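2-nitrobenzoate nitroreductase (Pseudomonas fluorescens, PDB 4Z85) probably uses FMN as cofactor to reduce the nitro group of 2-nitrobenzoate, as a member of the flavoredoxin family of flavoproteins. Local coordinates at residues A[76-79]-A[80-84]. Residues are numbered along the deposited sequence; the frame is centred on the assembly and turned at random. Where two conformers were deposited one is given.
Sequences DTLK and NIIER
Thr77 and Ile81 run alongside each other, one turn apart, on the short amphipathic helix 77-84 that packs against the antiparallel barrel of the flavin reductase-like fold. Thr77 CG2 and Ile81 CD1 approach to 3.8 Å, while OG1 on the other branch of Thr77 hydrogen-bonds to Tyr44. Leu78 and Ile82 meet at a slant; in the conformer given for Leu78, its CG comes 4.0 Å from Ile82 CD1 and both side chains also touch Ile146 of strand 137-150. Four successive i to i+4 backbone bonds hold this turn, the first from Asn80 N to Asp76 O (3.1 Å). Asn80 CG, turned back beside its own backbone N (chi1 -65°), sits 3.3 Å from Asp76 O, and ND2 donates to Asn40 and Ser32. With an alanine here, Asn40 OD1 and Ser32 OG would probably lose the amide donor that both use, and the helix one of its ties to the barrel. On the exposed flank Lys79, fully extended, crosses Glu83 at an angle. Its ammonium group stops short of a salt bridge, NZ to OE2 being 4.4 Å, and the carboxylate instead rests by the aliphatic chain, with Glu83 OE2 3.2 Å from Lys79 CE.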
loop_
_atom_site.group_PDB
_atom_site.type_symbol
_atom_site.label_atom_id
_atom_site.label_comp_id
_atom_site.label_asym_id
_atom_site.label_seq_id
_atom_site.Cartn_x
_atom_site.Cartn_y
_atom_site.Cartn_z
ATOM N N ASP A 76 21.583 1.199 0.793
ATOM C CA ASP A 76 22.067 2.363 1.539
ATOM C C ASP A 76 20.981 3.386 1.821
ATOM O O ASP A 76 21.251 4.451 2.385
ATOM C CB ASP A 76 23.173 3.061 0.750
ATOM C CG ASP A 76 24.326 2.145 0.426
ATOM O OD1 ASP A 76 25.022 1.719 1.371
ATOM O OD2 ASP A 76 24.535 1.857 -0.774
ATOM N N THR A 77 19.762 3.085 1.386
ATOM C CA THR A 77 18.664 4.042 1.458
ATOM C C THR A 77 18.489 4.628 2.857
ATOM O O THR A 77 18.391 5.854 3.024
ATOM C CB THR A 77 17.348 3.385 1.031
ATOM O OG1 THR A 77 17.542 2.719 -0.222
ATOM C CG2 THR A 77 16.237 4.426 0.899
ATOM N N LEU A 78 18.466 3.753 3.856
ATOM C CA LEU A 78 18.199 4.159 5.230
ATOM C C LEU A 78 19.256 5.129 5.755
ATOM O O LEU A 78 18.922 6.144 6.352
ATOM C CB LEU A 78 18.109 2.935 6.140
ATOM C CG LEU A 78 17.581 3.177 7.553
ATOM C CD1 LEU A 78 16.230 3.881 7.501
ATOM C CD2 LEU A 78 17.471 1.868 8.325
ATOM N N LYS A 79 20.528 4.820 5.528
ATOM C CA LYS A 79 21.601 5.695 5.997
ATOM C C LYS A 79 21.559 7.059 5.304
ATOM O O LYS A 79 21.753 8.095 5.942
ATOM C CB LYS A 79 22.963 5.023 5.784
ATOM C CG LYS A 79 24.149 5.819 6.317
ATOM C CD LYS A 79 25.432 4.996 6.237
ATOM C CE LYS A 79 26.595 5.709 6.897
ATOM N NZ LYS A 79 27.827 4.878 6.850
ATOM N N ASN A 80 21.287 7.063 4.001
ATOM C CA ASN A 80 21.166 8.308 3.246
ATOM C C ASN A 80 20.026 9.184 3.773
ATOM O O ASN A 80 20.150 10.414 3.884
ATOM C CB ASN A 80 20.927 8.018 1.764
ATOM C CG ASN A 80 22.106 7.329 1.092
ATOM O OD1 ASN A 80 23.161 7.127 1.699
ATOM N ND2 ASN A 80 21.922 6.960 -0.178
ATOM N N ILE A 81 18.908 8.535 4.098
ATOM C CA ILE A 81 17.755 9.257 4.622
ATOM C C ILE A 81 18.045 9.799 6.028
ATOM O O ILE A 81 17.693 10.935 6.351
ATOM C CB ILE A 81 16.494 8.357 4.648
ATOM C CG1 ILE A 81 15.972 8.157 3.224
ATOM C CG2 ILE A 81 15.418 8.965 5.556
ATOM C CD1 ILE A 81 14.819 7.150 3.122
ATOM N N ILE A 82 18.689 8.983 6.854
ATOM C CA ILE A 82 19.062 9.394 8.209
ATOM C C ILE A 82 19.988 10.600 8.179
ATOM O O ILE A 82 19.786 11.575 8.913
ATOM C CB ILE A 82 19.744 8.248 8.970
ATOM C CG1 ILE A 82 18.720 7.176 9.324
ATOM C CG2 ILE A 82 20.423 8.763 10.235
ATOM C CD1 ILE A 82 19.315 5.926 9.924
ATOM N N GLU A 83 20.978 10.547 7.298
ATOM C CA GLU A 83 21.976 11.603 7.204
ATOM C C GLU A 83 21.414 12.894 6.625
ATOM O O GLU A 83 21.685 13.974 7.151
ATOM C CB GLU A 83 23.166 11.131 6.365
ATOM C CG GLU A 83 23.976 10.020 7.022
ATOM C CD GLU A 83 25.087 9.479 6.131
ATOM O OE1 GLU A 83 25.047 9.704 4.898
ATOM O OE2 GLU A 83 26.007 8.827 6.672
ATOM N N ARG A 84 20.621 12.798 5.557
ATOM C CA ARG A 84 20.160 14.016 4.891
ATOM C C ARG A 84 18.771 14.490 5.343
ATOM O O ARG A 84 18.411 15.645 5.121
ATOM C CB ARG A 84 20.152 13.809 3.378
ATOM C CG ARG A 84 21.484 13.382 2.795
ATOM C CD ARG A 84 22.111 14.524 2.037
ATOM N NE ARG A 84 23.348 14.133 1.366
ATOM C CZ ARG A 84 23.988 14.905 0.497
ATOM N NH1 ARG A 84 23.501 16.100 0.197
ATOM N NH2 ARG A 84 25.109 14.483 -0.073
#